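Local coordinates for protein RNA-dependent RNA polymerase (Dera Ghazi Khan orthonairovirus, PDB 6DX2) that acts, in this N-terminal piece, as a viral OTU-family deubiquitinating cysteine protease, while the full-length L protein probably copies viral RNA, at residues A[29-34]-A[117-122]; A[34-39]-A[44-49]. One frame throughout, in Å; residues are numbered along the deposited sequence.

Contact 1 of 2, residues A[29-34]-A[117-122]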
loop_
_atom_site.group_PDB
_atom_site.type_symbol
_atom_site.label_atom_id
_atom_site.label_comp_id
_atom_site.label_asym_id
_atom_site.label_seq_id
_atom_site.Cartn_x
_atom_site.Cartn_y
_atom_site.Cartn_z
ATOM N N ASP A 29 13.197 11.764 -7.418
ATOM C CA ASP A 29 14.395 12.291 -6.801
ATOM C C ASP A 29 14.837 11.469 -5.610
ATOM O O ASP A 29 15.985 11.598 -5.169
ATOM C CB ASP A 29 14.170 13.749 -6.406
ATOM C CG ASP A 29 14.196 14.669 -7.607
ATOM O OD1 ASP A 29 14.833 14.286 -8.630
ATOM O OD2 ASP A 29 13.560 15.744 -7.522
ATOM N N TYR A 30 13.975 10.615 -5.094
ATOM C CA TYR A 30 14.264 9.883 -3.869
ATOM C C TYR A 30 14.103 8.398 -4.030
ATOM O O TYR A 30 14.674 7.647 -3.236
ATOM C CB TYR A 30 13.340 10.357 -2.722
ATOM C CG TYR A 30 13.565 11.818 -2.468
ATOM C CD1 TYR A 30 14.554 12.251 -1.586
ATOM C CD2 TYR A 30 12.837 12.768 -3.155
ATOM C CE1 TYR A 30 14.783 13.601 -1.388
ATOM C CE2 TYR A 30 13.056 14.109 -2.969
ATOM C CZ TYR A 30 14.033 14.526 -2.093
ATOM O OH TYR A 30 14.230 15.882 -1.932
ATOM N N PHE A 31 13.298 7.952 -4.982
ATOM C CA PHE A 31 12.989 6.548 -5.171
ATOM C C PHE A 31 13.385 6.109 -6.565
ATOM O O PHE A 31 13.248 6.848 -7.544
ATOM C CB PHE A 31 11.469 6.273 -5.008
ATOM C CG PHE A 31 10.935 6.521 -3.668
ATOM C CD1 PHE A 31 11.091 5.568 -2.659
ATOM C CD2 PHE A 31 10.223 7.693 -3.379
ATOM C CE1 PHE A 31 10.515 5.734 -1.431
ATOM C CE2 PHE A 31 9.673 7.875 -2.122
ATOM C CZ PHE A 31 9.815 6.880 -1.144
ATOM N N THR A 32 13.788 4.854 -6.654
ATOM C CA THR A 32 13.794 4.147 -7.897
ATOM C C THR A 32 12.434 3.490 -8.073
ATOM O O THR A 32 11.926 2.860 -7.158
ATOM C CB THR A 32 14.861 3.060 -7.880
ATOM O OG1 THR A 32 16.140 3.661 -7.594
ATOM C CG2 THR A 32 14.911 2.427 -9.208
ATOM N N SER A 33 11.866 3.609 -9.245
ATOM C CA SER A 33 10.657 2.850 -9.526
ATOM C C SER A 33 11.022 1.500 -10.103
ATOM O O SER A 33 12.062 1.323 -10.761
ATOM C CB SER A 33 9.728 3.581 -10.494
ATOM O OG SER A 33 9.383 4.856 -9.988
ATOM N N GLU A 34 10.138 0.535 -9.877
ATOM C CA GLU A 34 10.235 -0.762 -10.504
ATOM C C GLU A 34 8.949 -1.080 -11.265
ATOM O O GLU A 34 7.855 -0.775 -10.810
ATOM C CB GLU A 34 10.522 -1.861 -9.474
ATOM C CG GLU A 34 10.403 -3.285 -10.051
ATOM C CD GLU A 34 11.656 -3.728 -10.789
ATOM O OE1 GLU A 34 11.636 -4.814 -11.409
ATOM O OE2 GLU A 34 12.667 -2.995 -10.740
ATOM N N ILE A 117 3.101 2.753 2.470
ATOM C CA ILE A 117 2.804 4.136 2.114
ATOM C C ILE A 117 2.300 4.169 0.687
ATOM O O ILE A 117 2.943 3.617 -0.214
ATOM C CB ILE A 117 4.034 5.037 2.276
ATOM C CG1 ILE A 117 4.481 4.976 3.720
ATOM C CG2 ILE A 117 3.732 6.488 1.785
ATOM C CD1 ILE A 117 5.848 5.733 3.960
ATOM N N LEU A 118 1.147 4.807 0.485
ATOM C CA LEU A 118 0.599 4.978 -0.851
ATOM C C LEU A 118 0.931 6.391 -1.273
ATOM O O LEU A 118 0.405 7.354 -0.705
ATOM C CB LEU A 118 -0.909 4.735 -0.898
ATOM C CG LEU A 118 -1.413 3.409 -0.314
ATOM C CD1 LEU A 118 -2.967 3.192 -0.564
ATOM C CD2 LEU A 118 -0.570 2.236 -0.821
ATOM N N TRP A 119 1.823 6.524 -2.268
ATOM C CA TRP A 119 2.190 7.832 -2.780
ATOM C C TRP A 119 1.356 8.040 -4.035
ATOM O O TRP A 119 1.630 7.446 -5.083
ATOM C CB TRP A 119 3.673 7.873 -3.144
ATOM C CG TRP A 119 4.621 7.596 -1.988
ATOM C CD1 TRP A 119 5.157 6.372 -1.629
ATOM C CD2 TRP A 119 5.149 8.554 -1.063
ATOM N NE1 TRP A 119 6.017 6.526 -0.574
ATOM C CE2 TRP A 119 6.026 7.852 -0.200
ATOM C CE3 TRP A 119 4.982 9.934 -0.894
ATOM C CZ2 TRP A 119 6.681 8.448 0.861
ATOM C CZ3 TRP A 119 5.680 10.556 0.180
ATOM C CH2 TRP A 119 6.510 9.815 1.027
ATOM N N GLU A 120 0.335 8.882 -3.947
ATOM C CA GLU A 120 -0.440 9.226 -5.127
ATOM C C GLU A 120 0.289 10.311 -5.887
ATOM O O GLU A 120 0.551 11.399 -5.353
ATOM C CB GLU A 120 -1.855 9.651 -4.749
ATOM C CG GLU A 120 -2.731 8.403 -4.508
ATOM C CD GLU A 120 -4.023 8.671 -3.752
ATOM O OE1 GLU A 120 -4.175 8.135 -2.625
ATOM O OE2 GLU A 120 -4.884 9.405 -4.291
ATOM N N ALA A 121 0.554 10.015 -7.179
ATOM C CA ALA A 121 1.394 10.809 -8.045
ATOM C C ALA A 121 0.599 11.242 -9.259
ATOM O O ALA A 121 -0.265 10.493 -9.753
ATOM C CB ALA A 121 2.628 10.000 -8.516
ATOM N N ASP A 122 0.932 12.427 -9.785
ATOM C CA ASP A 122 0.439 12.763 -11.114
ATOM C C ASP A 122 1.333 12.144 -12.206
ATOM O O ASP A 122 2.303 11.425 -11.930
ATOM C CB ASP A 122 0.326 14.282 -11.285
ATOM C CG ASP A 122 1.684 15.005 -11.169
ATOM O OD1 ASP A 122 1.677 16.228 -10.900
ATOM O OD2 ASP A 122 2.746 14.366 -11.335
#
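Phe31 and Trp119 touch through a corner of one ring and the pyrrole side of the other, in the core of the viral OTU domain, against its mixed beta-sheet. Phe31 CZ lies 3.9 Å from Trp119 NE1 and 4.0 Å from Trp119 CE2. Both rings stand anti to their own carbonyl carbons (chi1 -65° for Phe31, -60° for Trp119), and the side chains, each starting toward the opposite segment, cross at about a right angle. The phenyl ring reaches over one indole face, but its plane is tilted by 59° to the five-membered ring, with centroids 5.2 Å apart, so the pair is oblique rather than stacked. Against the opposite indole face, near its rim, sits CG2 of Ile117, 3.2 Å above the plane. NE1 hydrogen-bonds to Asn143 OD1, which helps set the rotation of the indole and satisfies this buried N-H. Phe25 adds a further aromatic neighbour, its ring nearly perpendicular to the indole. Strands 31-33 and 116-121 are separated by 142-147 and 150-156. The 11.1 Å from Phe31 CA to Trp119 CA is shorter than three flat strand spacings, consistent with a sheet that bends or twists so that both side chains reach the same side, over Asn143 and Leu154.

Contact 2 of 2, residues A[34-39]-A[44-49]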
loop_
_atom_site.group_PDB
_atom_site.type_symbol
_atom_site.label_atom_id
_atom_site.label_comp_id
_atom_site.label_asym_id
_atom_site.label_seq_id
_atom_site.Cartn_x
_atom_site.Cartn_y
_atom_site.Cartn_z
ATOM N N GLU A 34 10.138 0.535 -9.877
ATOM C CA GLU A 34 10.235 -0.762 -10.504
ATOM C C GLU A 34 8.949 -1.080 -11.265
ATOM O O GLU A 34 7.855 -0.775 -10.810
ATOM C CB GLU A 34 10.522 -1.861 -9.474
ATOM C CG GLU A 34 10.403 -3.285 -10.051
ATOM C CD GLU A 34 11.656 -3.728 -10.789
ATOM O OE1 GLU A 34 11.636 -4.814 -11.409
ATOM O OE2 GLU A 34 12.667 -2.995 -10.740
ATOM N N LYS A 35 9.095 -1.682 -12.437
ATOM C CA LYS A 35 7.975 -2.026 -13.302
ATOM C C LYS A 35 7.346 -3.363 -12.891
ATOM O O LYS A 35 8.068 -4.350 -12.716
ATOM C CB LYS A 35 8.500 -2.131 -14.732
ATOM C CG LYS A 35 9.586 -3.223 -14.865
ATOM C CD LYS A 35 10.496 -3.039 -16.073
ATOM C CE LYS A 35 11.944 -2.754 -15.657
ATOM N NZ LYS A 35 12.733 -2.079 -16.744
ATOM N N VAL A 36 6.021 -3.400 -12.710
ATOM C CA VAL A 36 5.327 -4.681 -12.566
ATOM C C VAL A 36 4.224 -4.736 -13.621
ATOM O O VAL A 36 3.768 -3.692 -14.121
ATOM C CB VAL A 36 4.721 -4.885 -11.157
ATOM C CG1 VAL A 36 5.780 -4.840 -10.078
ATOM C CG2 VAL A 36 3.594 -3.896 -10.916
ATOM N N PRO A 37 3.773 -5.925 -13.954
ATOM C CA PRO A 37 2.760 -6.047 -15.027
ATOM C C PRO A 37 1.489 -5.288 -14.672
ATOM O O PRO A 37 1.019 -5.328 -13.532
ATOM C CB PRO A 37 2.505 -7.558 -15.117
ATOM C CG PRO A 37 3.773 -8.171 -14.656
ATOM C CD PRO A 37 4.233 -7.255 -13.502
ATOM N N GLY A 38 0.924 -4.602 -15.663
ATOM C CA GLY A 38 -0.148 -3.666 -15.380
ATOM C C GLY A 38 -1.568 -4.200 -15.312
ATOM O O GLY A 38 -2.523 -3.475 -15.601
ATOM N N ASP A 39 -1.758 -5.423 -14.895
ATOM C CA ASP A 39 -3.118 -5.903 -14.747
ATOM C C ASP A 39 -3.636 -5.574 -13.342
ATOM O O ASP A 39 -2.948 -4.963 -12.516
ATOM C CB ASP A 39 -3.226 -7.402 -14.992
ATOM C CG ASP A 39 -2.355 -8.236 -14.034
ATOM O OD1 ASP A 39 -2.409 -8.015 -12.806
ATOM O OD2 ASP A 39 -1.636 -9.164 -14.504
ATOM N N PHE A 44 -0.802 -6.296 -5.589
ATOM C CA PHE A 44 -0.260 -7.496 -4.980
ATOM C C PHE A 44 1.063 -7.876 -5.598
ATOM O O PHE A 44 1.929 -8.361 -4.891
ATOM C CB PHE A 44 -1.310 -8.630 -5.070
ATOM C CG PHE A 44 -2.676 -8.201 -4.467
ATOM C CD1 PHE A 44 -2.853 -8.118 -3.069
ATOM C CD2 PHE A 44 -3.687 -7.719 -5.321
ATOM C CE1 PHE A 44 -4.087 -7.679 -2.550
ATOM C CE2 PHE A 44 -4.878 -7.257 -4.832
ATOM C CZ PHE A 44 -5.084 -7.213 -3.448
ATOM N N TYR A 45 1.239 -7.651 -6.905
ATOM C CA TYR A 45 2.567 -7.813 -7.512
ATOM C C TYR A 45 3.555 -6.896 -6.827
ATOM O O TYR A 45 4.711 -7.274 -6.584
ATOM C CB TYR A 45 2.558 -7.430 -8.977
ATOM C CG TYR A 45 1.753 -8.334 -9.906
ATOM C CD1 TYR A 45 1.364 -9.638 -9.506
ATOM C CD2 TYR A 45 1.261 -7.817 -11.099
ATOM C CE1 TYR A 45 0.579 -10.459 -10.388
ATOM C CE2 TYR A 45 0.459 -8.586 -11.927
ATOM C CZ TYR A 45 0.125 -9.892 -11.570
ATOM O OH TYR A 45 -0.669 -10.643 -12.410
ATOM N N SER A 46 3.121 -5.655 -6.569
ATOM C CA SER A 46 4.030 -4.649 -6.055
ATOM C C SER A 46 4.476 -4.994 -4.648
ATOM O O SER A 46 5.680 -4.878 -4.326
ATOM C CB SER A 46 3.355 -3.290 -6.103
ATOM O OG SER A 46 3.207 -2.856 -7.442
ATOM N N VAL A 47 3.520 -5.361 -3.791
ATOM C CA VAL A 47 3.855 -5.756 -2.423
ATOM C C VAL A 47 4.738 -6.996 -2.438
ATOM O O VAL A 47 5.755 -7.053 -1.732
ATOM C CB VAL A 47 2.569 -5.994 -1.625
ATOM C CG1 VAL A 47 2.904 -6.729 -0.299
ATOM C CG2 VAL A 47 1.959 -4.635 -1.394
ATOM N N SER A 48 4.419 -7.974 -3.318
ATOM C CA SER A 48 5.258 -9.156 -3.390
ATOM C C SER A 48 6.684 -8.768 -3.822
ATOM O O SER A 48 7.670 -9.281 -3.287
ATOM C CB SER A 48 4.667 -10.177 -4.374
ATOM O OG SER A 48 5.428 -11.381 -4.426
ATOM N N PHE A 49 6.802 -7.869 -4.802
ATOM C CA PHE A 49 8.142 -7.473 -5.240
ATOM C C PHE A 49 8.950 -6.908 -4.084
ATOM O O PHE A 49 10.147 -7.226 -3.946
ATOM C CB PHE A 49 8.080 -6.426 -6.357
ATOM C CG PHE A 49 9.476 -6.081 -6.888
ATOM C CD1 PHE A 49 10.149 -6.970 -7.694
ATOM C CD2 PHE A 49 10.125 -4.936 -6.456
ATOM C CE1 PHE A 49 11.455 -6.689 -8.178
ATOM C CE2 PHE A 49 11.419 -4.655 -6.910
ATOM C CZ PHE A 49 12.065 -5.540 -7.772
#
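Two side-chain torsions bring the key groups of the 34-39 loop onto helix 42-52: Glu34 bends at chi2 (82°), folding its chain across the Phe49 ring, and Asp39 turns its CG in between its backbone N and carbonyl carbon (chi1 59°), which points the carboxylate at the Tyr45 hydroxyl. The loop runs into the Asp-Gly-Asn-Cys signature of OTU cysteine proteases, which starts at Asp39 and ends at Cys42, the first residue of the helix; Cys42 matches the nucleophile position of that family.

At the Phe49 end, Glu34 CG makes a CH-pi contact over the ring face, 3.7 Å from the centroid. The carboxylate plane is only 4° from the ring plane, and Glu34 CD comes within 3.5 Å of Phe49 CZ: the carboxylate runs parallel to the ring but is displaced past its rim at CZ, while CG covers the face. Midway, Val36 packs between the helix and strand 150-156: its CB is 4.0 Å from Tyr45 CB, and its CG2 is 3.6 Å from Ser46 OG, whose polar partner is the Cys42 carbonyl one turn back. Leu55 also touches Val36, Tyr45 and Phe49.

The other end is organised around the tyrosine. Pro37 O meets the edge of the ring at Tyr45 CD2 (3.5 Å) and lies near its plane, while Trp58 meets the same ring edge-to-face. Asn41 ND2 hydrogen-bonds to the hydroxyl, which therefore has two partners that limit its movement. Asp39 divides its own oxygens: OD1 caps the Asn41 backbone N in the turn entering the helix, linking the ring to the signature backbone, and OD2 accepts the hydrogen bond from Tyr45 OH on its syn lone pair, at an OH to OD2 distance of 2.7 Å.

Contact 1 and contact 2 have centres about 13 Å apart and share Glu34, the residue at which strand 31-33 gives way to the loop before helix 42-52. Contact 2 starts on this last residue of 29-34, and its second segment, 44-49, follows within the mainly helical interval before 117-122. Contact 1 thus ties an edge strand of the mixed sheet to its interior across two intervening strands, whereas contact 2 folds the next piece of chain onto the first helix. Strand 150-156 borders both, touching Phe31 and Trp119 on the one hand and Val36, Ser46 and Phe49 on the other. Sheet and signature helix of the OTU domain are in this way joined through one short connection.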